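Local coordinates for purine nucleoside phosphorylase (Bacillus licheniformis, PDB 6DZD), which probably cleaves adenosine, inosine and S-methyl-5'-thioadenosine with phosphate, releasing the free base and the corresponding pentose 1-phosphate, and probably also deaminates adenosine, at residues A[178-183]-A[231-236]. Numbering follows the deposited sequence.
Sequences IRAVIG and QLLVHA
Helix-on-sheet packing in this YfiH/LACC1-family protein brings L233, on helix 225-236, against A180 and I182 of strand 179-182. That strand runs within a six-stranded mixed sheet, antiparallel to strand 133-139 and parallel to the outermost strand 243-245. A180 and I182, two residues apart, both turn their CB atoms toward the helix, whereas V181 between them points away and meets W20 and Y136. A single leucine serves both strand residues: its CG stands anti to the carbonyl carbon (chi1 -62°), and chi2 of 173° extends the CD1 branch to the sheet. The interface is small and wholly apolar, burying 100 Å² in total, and no hydrogen bond crosses it. Across the 8.1 Å between the CA atoms of A180 and L233, alanine contributes a single methyl and the longer leucine side chain supplies more of the reach. Around this pair, A160 of helix 159-169, F137 and I243 also touch L233, so its side chain lies buried between the sheet and a second helix. L233 CD1 sits 3.7 Å from A180 CB, and I182 CD1 approaches the same methyl more loosely, at 4.4 Å from L233 CD1.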
ATOM      1  N   ILE A 178      -5.068 -13.201  11.595  1.00 20.87           N
ATOM      2  CA  ILE A 178      -4.622 -12.039  10.832  1.00 20.14           C
ATOM      3  C   ILE A 178      -5.720 -11.606   9.868  1.00 20.40           C
ATOM      4  O   ILE A 178      -6.337 -12.432   9.183  1.00 21.29           O
ATOM      5  CB  ILE A 178      -3.310 -12.342  10.088  1.00 20.07           C
ATOM      6  CG1 ILE A 178      -2.182 -12.671  11.075  1.00 20.06           C
ATOM      7  CG2 ILE A 178      -2.906 -11.176   9.200  1.00 19.23           C
ATOM      8  CD1 ILE A 178      -0.970 -13.297  10.416  1.00 20.42           C
ATOM      9  N   ARG A 179      -5.975 -10.304   9.827  1.00 20.64           N
ATOM     10  CA  ARG A 179      -6.847  -9.691   8.848  1.00 20.99           C
ATOM     11  C   ARG A 179      -5.996  -8.916   7.855  1.00 20.39           C
ATOM     12  O   ARG A 179      -4.911  -8.435   8.194  1.00 19.40           O
ATOM     13  CB  ARG A 179      -7.862  -8.769   9.522  1.00 20.97           C
ATOM     14  CG  ARG A 179      -9.110  -9.481  10.002  1.00 21.87           C
ATOM     15  CD  ARG A 179      -8.978 -10.000  11.442  1.00 21.81           C
ATOM     16  NE  ARG A 179     -10.226 -10.616  11.906  1.00 22.88           N
ATOM     17  CZ  ARG A 179     -10.305 -11.709  12.665  1.00 24.07           C
ATOM     18  NH1 ARG A 179     -11.497 -12.182  13.025  1.00 25.71           N
ATOM     19  NH2 ARG A 179      -9.197 -12.334  13.061  1.00 23.78           N
ATOM     20  N   ALA A 180      -6.489  -8.819   6.619  1.00 19.15           N
ATOM     21  CA  ALA A 180      -5.771  -8.149   5.548  1.00 18.77           C
ATOM     22  C   ALA A 180      -6.735  -7.385   4.655  1.00 19.49           C
ATOM     23  O   ALA A 180      -7.866  -7.821   4.423  1.00 20.57           O
ATOM     24  CB  ALA A 180      -4.976  -9.154   4.716  1.00 19.28           C
ATOM     25  N   VAL A 181      -6.285  -6.241   4.163  1.00 18.32           N
ATOM     26  CA  VAL A 181      -7.031  -5.466   3.189  1.00 18.71           C
ATOM     27  C   VAL A 181      -6.101  -5.119   2.030  1.00 18.20           C
ATOM     28  O   VAL A 181      -4.932  -4.772   2.240  1.00 16.98           O
ATOM     29  CB  VAL A 181      -7.643  -4.194   3.818  1.00 18.74           C
ATOM     30  CG1 VAL A 181      -8.010  -3.151   2.726  1.00 18.87           C
ATOM     31  CG2 VAL A 181      -8.864  -4.544   4.693  1.00 19.72           C
ATOM     32  N   ILE A 182      -6.613  -5.262   0.803  1.00 18.38           N
ATOM     33  CA  ILE A 182      -5.922  -4.856  -0.422  1.00 18.23           C
ATOM     34  C   ILE A 182      -6.628  -3.612  -0.962  1.00 18.25           C
ATOM     35  O   ILE A 182      -7.837  -3.639  -1.230  1.00 19.13           O
ATOM     36  CB  ILE A 182      -5.888  -5.993  -1.461  1.00 19.60           C
ATOM     37  CG1 ILE A 182      -5.069  -7.167  -0.927  1.00 19.69           C
ATOM     38  CG2 ILE A 182      -5.305  -5.526  -2.767  1.00 18.96           C
ATOM     39  CD1 ILE A 182      -5.052  -8.393  -1.828  1.00 21.37           C
ATOM     40  N   GLY A 183      -5.875  -2.517  -1.102  1.00 19.21           N
ATOM     41  CA  GLY A 183      -6.428  -1.218  -1.409  1.00 19.21           C
ATOM     42  C   GLY A 183      -6.484  -0.911  -2.894  1.00 19.20           C
ATOM     43  O   GLY A 183      -6.247  -1.776  -3.748  1.00 19.29           O
ATOM     44  N   GLN A 231      -3.792 -14.275  -3.437  1.00 23.45           N
ATOM     45  CA  GLN A 231      -3.383 -15.671  -3.437  1.00 23.91           C
ATOM     46  C   GLN A 231      -2.214 -15.889  -2.494  1.00 23.14           C
ATOM     47  O   GLN A 231      -2.156 -16.902  -1.792  1.00 23.67           O
ATOM     48  CB  GLN A 231      -3.033 -16.120  -4.855  1.00 24.56           C
ATOM     49  CG  GLN A 231      -4.237 -16.386  -5.738  1.00 26.02           C
ATOM     50  CD  GLN A 231      -3.883 -17.086  -7.039  1.00 27.63           C
ATOM     51  OE1 GLN A 231      -3.033 -17.976  -7.071  1.00 28.34           O
ATOM     52  NE2 GLN A 231      -4.560 -16.704  -8.116  1.00 28.50           N
ATOM     53  N   LEU A 232      -1.298 -14.922  -2.424  1.00 24.19           N
ATOM     54  CA  LEU A 232      -0.130 -15.088  -1.576  1.00 23.45           C
ATOM     55  C   LEU A 232      -0.478 -15.019  -0.095  1.00 23.36           C
ATOM     56  O   LEU A 232       0.152 -15.714   0.712  1.00 23.28           O
ATOM     57  CB  LEU A 232       0.900 -14.029  -1.922  1.00 22.54           C
ATOM     58  CG  LEU A 232       1.624 -14.327  -3.229  1.00 22.80           C
ATOM     59  CD1 LEU A 232       2.232 -13.034  -3.769  1.00 22.25           C
ATOM     60  CD2 LEU A 232       2.672 -15.420  -3.022  1.00 23.18           C
ATOM     61  N   LEU A 233      -1.497 -14.226   0.272  1.00 22.51           N
ATOM     62  CA  LEU A 233      -1.974 -14.194   1.655  1.00 22.65           C
ATOM     63  C   LEU A 233      -2.619 -15.520   2.047  1.00 23.61           C
ATOM     64  O   LEU A 233      -2.322 -16.067   3.117  1.00 23.73           O
ATOM     65  CB  LEU A 233      -2.964 -13.045   1.844  1.00 22.81           C
ATOM     66  CG  LEU A 233      -2.423 -11.631   1.608  1.00 21.98           C
ATOM     67  CD1 LEU A 233      -3.532 -10.567   1.643  1.00 22.15           C
ATOM     68  CD2 LEU A 233      -1.344 -11.304   2.613  1.00 21.04           C
ATOM     69  N   VAL A 234      -3.487 -16.061   1.184  1.00 21.61           N
ATOM     70  CA  VAL A 234      -4.139 -17.333   1.480  1.00 23.61           C
ATOM     71  C   VAL A 234      -3.096 -18.437   1.588  1.00 24.38           C
ATOM     72  O   VAL A 234      -3.158 -19.301   2.475  1.00 25.61           O
ATOM     73  CB  VAL A 234      -5.190 -17.665   0.406  1.00 24.94           C
ATOM     74  CG1 VAL A 234      -5.829 -19.024   0.686  1.00 27.32           C
ATOM     75  CG2 VAL A 234      -6.247 -16.567   0.311  1.00 24.43           C
ATOM     76  N   HIS A 235      -2.126 -18.425   0.670  1.00 24.08           N
ATOM     77  CA  HIS A 235      -0.998 -19.336   0.752  1.00 24.80           C
ATOM     78  C   HIS A 235      -0.274 -19.159   2.075  1.00 24.20           C
ATOM     79  O   HIS A 235       0.106 -20.140   2.721  1.00 25.46           O
ATOM     80  CB  HIS A 235      -0.068 -19.071  -0.427  1.00 24.31           C
ATOM     81  CG  HIS A 235       1.156 -19.930  -0.460  1.00 25.20           C
ATOM     82  ND1 HIS A 235       1.136 -21.239  -0.892  1.00 27.24           N
ATOM     83  CD2 HIS A 235       2.445 -19.649  -0.160  1.00 24.58           C
ATOM     84  CE1 HIS A 235       2.357 -21.736  -0.834  1.00 27.79           C
ATOM     85  NE2 HIS A 235       3.170 -20.789  -0.400  1.00 26.22           N
ATOM     86  N   ALA A 236      -0.123 -17.915   2.524  1.00 22.66           N
ATOM     87  CA  ALA A 236       0.624 -17.679   3.746  1.00 22.26           C
ATOM     88  C   ALA A 236      -0.120 -18.141   4.990  1.00 23.30           C
ATOM     89  O   ALA A 236       0.494 -18.235   6.058  1.00 23.55           O
ATOM     90  CB  ALA A 236       0.975 -16.206   3.862  1.00 20.45           C
TER